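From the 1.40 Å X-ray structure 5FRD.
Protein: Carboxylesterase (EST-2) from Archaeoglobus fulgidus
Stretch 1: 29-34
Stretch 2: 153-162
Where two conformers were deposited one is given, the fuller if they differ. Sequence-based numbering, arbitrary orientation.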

ATOM      1  N   SER A  29      -1.202  -1.554  -3.898  1.00 12.77           N
ATOM      2  CA  SER A  29      -0.759  -2.931  -3.904  1.00 14.44           C
ATOM      3  C   SER A  29      -0.575  -3.523  -5.293  1.00 13.81           C
ATOM      4  O   SER A  29      -0.745  -2.850  -6.319  1.00 13.01           O
ATOM      5  CB  SER A  29      -1.767  -3.750  -3.059  1.00 15.03           C
ATOM      6  OG  SER A  29      -3.050  -3.597  -3.567  1.00 18.60           O
ATOM      7  N   SER A  30      -0.215  -4.801  -5.334  1.00 12.58           N
ATOM      8  CA  SER A  30       0.037  -5.497  -6.594  1.00 13.75           C
ATOM      9  C   SER A  30      -1.183  -5.532  -7.509  1.00 12.92           C
ATOM     10  O   SER A  30      -2.315  -5.763  -7.068  1.00 15.11           O
ATOM     11  CB  SER A  30       0.443  -6.948  -6.354  1.00 13.14           C
ATOM     12  OG  SER A  30       1.672  -7.071  -5.665  1.00 15.47           O
ATOM     13  N   GLY A  31      -0.931  -5.318  -8.798  1.00 14.69           N
ATOM     14  CA  GLY A  31      -1.989  -5.327  -9.798  1.00 14.41           C
ATOM     15  C   GLY A  31      -3.020  -4.220  -9.666  1.00 14.97           C
ATOM     16  O   GLY A  31      -4.089  -4.290 -10.293  1.00 16.45           O
ATOM     17  N   SER A  32      -2.723  -3.199  -8.850  1.00 13.07           N
ATOM     18  CA  SER A  32      -3.655  -2.118  -8.562  0.65 13.37           C
ATOM     19  C   SER A  32      -3.102  -0.789  -9.058  1.00 13.60           C
ATOM     20  O   SER A  32      -2.188  -0.782  -9.871  1.00 15.86           O
ATOM     21  CB  SER A  32      -3.909  -2.091  -7.064  0.65 13.91           C
ATOM     22  OG  SER A  32      -5.039  -1.279  -6.800  0.65 17.16           O
ATOM     23  N   ASP A  33      -3.668   0.313  -8.609  1.00 12.62           N
ATOM     24  CA  ASP A  33      -3.228   1.639  -8.997  0.60 12.55           C
ATOM     25  C   ASP A  33      -3.764   2.655  -7.993  1.00 11.73           C
ATOM     26  O   ASP A  33      -4.362   2.269  -6.984  1.00 12.40           O
ATOM     27  CB  ASP A  33      -3.632   1.914 -10.448  0.60 11.45           C
ATOM     28  CG  ASP A  33      -5.077   1.879 -10.673  0.60 14.70           C
ATOM     29  OD1 ASP A  33      -5.867   2.318  -9.811  0.60 15.26           O
ATOM     30  OD2 ASP A  33      -5.423   1.356 -11.766  0.60 17.00           O
ATOM     31  N   ALA A  34      -3.541   3.948  -8.236  1.00 12.00           N
ATOM     32  CA  ALA A  34      -3.960   4.980  -7.334  1.00 11.84           C
ATOM     33  C   ALA A  34      -5.434   4.975  -6.983  1.00 11.66           C
ATOM     34  O   ALA A  34      -5.801   5.436  -5.915  1.00 12.51           O
ATOM     35  CB  ALA A  34      -3.570   6.331  -7.886  1.00 12.67           C
ATOM     36  N   LYS A 153     -15.243  -6.195  -9.474  1.00 17.66           N
ATOM     37  CA  LYS A 153     -14.403  -5.251 -10.195  0.60 18.82           C
ATOM     38  C   LYS A 153     -12.931  -5.598 -10.096  1.00 16.22           C
ATOM     39  O   LYS A 153     -12.227  -5.548 -11.089  1.00 16.12           O
ATOM     40  CB  LYS A 153     -14.579  -3.826  -9.734  0.60 26.78           C
ATOM     41  CG  LYS A 153     -13.886  -2.858 -10.679  0.60 36.11           C
ATOM     42  CD  LYS A 153     -14.668  -1.569 -10.781  0.60 39.77           C
ATOM     43  CE  LYS A 153     -13.865  -0.472 -11.453  0.60 53.48           C
ATOM     44  NZ  LYS A 153     -13.727  -0.663 -12.926  0.60 41.09           N
ATOM     45  N   LYS A 154     -12.467  -5.933  -8.892  1.00 16.24           N
ATOM     46  CA  LYS A 154     -11.052  -6.243  -8.709  0.70 15.10           C
ATOM     47  C   LYS A 154     -10.672  -7.510  -9.451  1.00 14.63           C
ATOM     48  O   LYS A 154      -9.595  -7.604 -10.007  1.00 14.74           O
ATOM     49  CB  LYS A 154     -10.691  -6.370  -7.235  0.70 17.15           C
ATOM     50  CG  LYS A 154      -9.173  -6.575  -7.044  0.70 17.19           C
ATOM     51  CD  LYS A 154      -8.717  -6.194  -5.646  0.70 15.77           C
ATOM     52  CE  LYS A 154      -7.214  -6.212  -5.435  0.70 16.23           C
ATOM     53  NZ  LYS A 154      -6.476  -5.108  -6.096  0.70 16.53           N
ATOM     54  N   ARG A 155     -11.605  -8.483  -9.474  1.00 15.30           N
ATOM     55  CA  ARG A 155     -11.380  -9.690 -10.239  1.00 16.41           C
ATOM     56  C   ARG A 155     -11.160  -9.412 -11.727  1.00 15.31           C
ATOM     57  O   ARG A 155     -10.245  -9.929 -12.347  1.00 15.94           O
ATOM     58  CB  ARG A 155     -12.539 -10.663 -10.016  1.00 18.42           C
ATOM     59  CG  ARG A 155     -12.376 -12.013 -10.664  1.00 19.17           C
ATOM     60  CD  ARG A 155     -13.520 -12.954 -10.296  1.00 18.60           C
ATOM     61  NE  ARG A 155     -13.484 -14.135 -11.161  1.00 20.98           N
ATOM     62  CZ  ARG A 155     -13.940 -14.133 -12.423  1.00 25.30           C
ATOM     63  NH1 ARG A 155     -14.408 -13.019 -12.982  1.00 21.67           N
ATOM     64  NH2 ARG A 155     -13.880 -15.237 -13.156  1.00 25.64           N
ATOM     65  N   ARG A 156     -11.990  -8.539 -12.301  1.00 15.28           N
ATOM     66  CA  ARG A 156     -11.801  -8.185 -13.695  1.00 14.69           C
ATOM     67  C   ARG A 156     -10.496  -7.427 -13.944  1.00 13.90           C
ATOM     68  O   ARG A 156      -9.806  -7.631 -14.925  1.00 16.05           O
ATOM     69  CB  ARG A 156     -12.979  -7.370 -14.222  1.00 16.39           C
ATOM     70  CG  ARG A 156     -14.272  -8.169 -14.261  1.00 17.88           C
ATOM     71  CD  ARG A 156     -15.335  -7.506 -15.130  1.00 19.90           C
ATOM     72  NE  ARG A 156     -15.578  -6.154 -14.668  1.00 19.37           N
ATOM     73  CZ  ARG A 156     -16.385  -5.831 -13.670  1.00 20.06           C
ATOM     74  NH1 ARG A 156     -17.132  -6.727 -13.024  1.00 20.46           N
ATOM     75  NH2 ARG A 156     -16.498  -4.540 -13.337  1.00 24.94           N
ATOM     76  N   GLU A 157     -10.183  -6.521 -13.019  1.00 14.53           N
ATOM     77  CA  GLU A 157      -8.891  -5.818 -13.098  1.00 14.51           C
ATOM     78  C   GLU A 157      -7.721  -6.787 -13.105  1.00 13.97           C
ATOM     79  O   GLU A 157      -6.809  -6.681 -13.909  1.00 14.72           O
ATOM     80  CB  GLU A 157      -8.754  -4.821 -11.941  1.00 14.49           C
ATOM     81  CG  GLU A 157      -9.678  -3.617 -12.039  1.00 16.19           C
ATOM     82  CD  GLU A 157      -9.646  -2.722 -10.842  1.00 20.53           C
ATOM     83  OE1 GLU A 157      -9.092  -3.110  -9.796  1.00 21.83           O
ATOM     84  OE2 GLU A 157     -10.163  -1.583 -10.967  1.00 23.64           O
ATOM     85  N   PHE A 158      -7.741  -7.746 -12.180  1.00 14.13           N
ATOM     86  CA  PHE A 158      -6.654  -8.723 -12.119  1.00 15.35           C
ATOM     87  C   PHE A 158      -6.567  -9.568 -13.397  1.00 14.97           C
ATOM     88  O   PHE A 158      -5.467  -9.807 -13.900  1.00 15.59           O
ATOM     89  CB  PHE A 158      -6.830  -9.596 -10.876  1.00 15.03           C
ATOM     90  CG  PHE A 158      -6.213  -9.045  -9.598  1.00 16.57           C
ATOM     91  CD1 PHE A 158      -5.734  -7.738  -9.477  1.00 16.86           C
ATOM     92  CD2 PHE A 158      -6.103  -9.889  -8.501  1.00 17.55           C
ATOM     93  CE1 PHE A 158      -5.168  -7.304  -8.287  1.00 16.28           C
ATOM     94  CE2 PHE A 158      -5.569  -9.463  -7.298  1.00 19.36           C
ATOM     95  CZ  PHE A 158      -5.083  -8.173  -7.210  1.00 18.20           C
ATOM     96  N   LEU A 159      -7.731  -9.970 -13.926  1.00 15.50           N
ATOM     97  CA  LEU A 159      -7.720 -10.736 -15.185  1.00 15.07           C
ATOM     98  C   LEU A 159      -7.165  -9.933 -16.351  1.00 15.80           C
ATOM     99  O   LEU A 159      -6.570 -10.477 -17.257  1.00 17.22           O
ATOM    100  CB  LEU A 159      -9.116 -11.264 -15.494  1.00 16.77           C
ATOM    101  CG  LEU A 159      -9.618 -12.338 -14.544  1.00 18.24           C
ATOM    102  CD1 LEU A 159     -11.087 -12.654 -14.812  1.00 21.76           C
ATOM    103  CD2 LEU A 159      -8.780 -13.614 -14.622  1.00 23.13           C
ATOM    104  N   ASP A 160      -7.369  -8.606 -16.319  1.00 15.12           N
ATOM    105  CA  ASP A 160      -6.808  -7.682 -17.304  1.00 15.34           C
ATOM    106  C   ASP A 160      -5.333  -7.312 -17.103  1.00 14.99           C
ATOM    107  O   ASP A 160      -4.712  -6.679 -17.963  1.00 18.05           O
ATOM    108  CB  ASP A 160      -7.653  -6.401 -17.350  1.00 14.97           C
ATOM    109  CG  ASP A 160      -9.016  -6.592 -18.020  1.00 21.80           C
ATOM    110  OD1 ASP A 160      -9.242  -7.639 -18.673  1.00 21.91           O
ATOM    111  OD2 ASP A 160      -9.876  -5.666 -17.900  1.00 20.23           O
ATOM    112  N   ARG A 161      -4.783  -7.669 -15.943  1.00 14.91           N
ATOM    113  CA  ARG A 161      -3.424  -7.253 -15.570  1.00 14.82           C
ATOM    114  C   ARG A 161      -2.600  -8.421 -15.071  1.00 16.05           C
ATOM    115  O   ARG A 161      -1.759  -8.243 -14.208  1.00 16.23           O
ATOM    116  CB  ARG A 161      -3.541  -6.206 -14.459  1.00 14.88           C
ATOM    117  CG  ARG A 161      -4.334  -4.974 -14.823  1.00 16.01           C
ATOM    118  CD  ARG A 161      -4.671  -4.175 -13.589  1.00 13.94           C
ATOM    119  NE  ARG A 161      -5.607  -3.135 -13.927  1.00 15.10           N
ATOM    120  CZ  ARG A 161      -6.131  -2.275 -13.059  1.00 15.68           C
ATOM    121  NH1 ARG A 161      -5.754  -2.277 -11.787  1.00 16.03           N
ATOM    122  NH2 ARG A 161      -7.060  -1.410 -13.481  1.00 17.90           N
ATOM    123  N   VAL A 162      -2.799  -9.618 -15.616  1.00 16.45           N
ATOM    124  CA  VAL A 162      -2.128 -10.808 -15.065  1.00 15.76           C
ATOM    125  C   VAL A 162      -0.621 -10.668 -15.112  1.00 16.49           C
ATOM    126  O   VAL A 162       0.030 -11.038 -14.135  1.00 16.64           O
ATOM    127  CB  VAL A 162      -2.579 -12.078 -15.837  1.00 16.72           C
ATOM    128  CG1 VAL A 162      -1.724 -13.302 -15.519  1.00 18.64           C
ATOM    129  CG2 VAL A 162      -4.016 -12.418 -15.528  1.00 17.51           C
TER
HETATM  130  O   HOH W   1      -3.835  -5.812  -4.796  1.00 19.42           O
HETATM  131  O   HOH W   2      -6.661  -4.306  -8.930  1.00 20.82           O
HETATM  132  O   HOH W   3      -7.722  -2.090  -5.605  0.70 15.99           O
HETATM  133  O   HOH W   4      -7.121  -0.929  -9.530  0.60 20.53           O
HETATM  134  O   HOH W   5      -7.968   0.910 -12.021  1.00 27.20           O

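Residues 29-34 approach the second stretch as an irregular segment built around a type II beta turn from Ser-29 to Ser-32. The turn is closed by a hydrogen bond from Ser-32 N to Ser-29 O of 3.2 Å, and Gly-31 occupies its third position with phi/psi of 65/14°, a positive phi that by itself favours glycine. The second stretch is the end of a helix, held by successive i to i+4 bonds such as Phe-158 N to Lys-154 O (2.9 Å). Beyond it the pattern tightens: Arg-161 N reaches back to Phe-158 O at 3.0 Å, and Arg-161 itself takes the N-cap position right before a further helix. The two backbones come nearest at Gly-31 and Phe-158, whose CA atoms are 6.2 Å apart. So close an approach depends on the absence of a side chain at Gly-31, since an ideal CB on Gly-31 would point toward the helix and lie 2.9 Å from Phe-158 CE1, a clash.

Into this space comes the edge of the Phe-158 ring. Although its CA-to-CB bond points sideways, the end of the side chain comes nearer, placing Phe-158 CE1 3.5 Å from Ser-30 O and 3.8 Å from Gly-31 O. The latter oxygen lies near the ring plane, so the weakly positive ring edge, rather than the electron-rich face, meets this carbonyl.

Gly-31 O also receives the direct hydrogen bond that joins the two stretches. Arg-161 NH1 donates to Gly-31 O at 3.0 Å with an N-H...O angle of 161°, and the oxygen lies near the guanidinium plane, where the N-H groups point. The extended side chain of Arg-161, with chi2, chi3 and chi4 all near 180°, carries the guanidinium along the turn to Asp-33. There the interaction is of another kind: Asp-33 OD2 and Arg-161 NH2 form a long salt bridge of 3.6 Å, but the oxygen sits well out of the guanidinium plane and no N-H points at it. Charge attraction alone acts directly between them, while water 5 supplies the directional link, accepting from Arg-161 NH2 at 2.9 Å and donating to Asp-33 OD2 at 2.6 Å. Within the second stretch, Glu-157 OE1 makes a similarly out-of-plane salt bridge of 4.0 Å with Arg-161 NH1; water 4 joins the same two atoms, at 3.0 Å from each.

Lys-154 approaches the turn without bonding to it directly. Its NZ remains 4.3 Å from Ser-30 O and 4.1 Å from Ser-32 CB, and water fills the gap. Water 1 accepts from Lys-154 NZ at 3.0 Å and donates to Ser-30 O at 2.7 Å, while also bonding to Ser-29 OG at 2.7 Å. Water 2 likewise accepts from Lys-154 NZ at 3.0 Å, then donates to Gly-31 O at 2.9 Å and to Glu-157 OE1 at 2.8 Å. The ammonium group is thereby coupled to two successive carbonyls of the turn. The contact buries 262 Å² in all, with Gly-31 and Arg-161 the most covered residues.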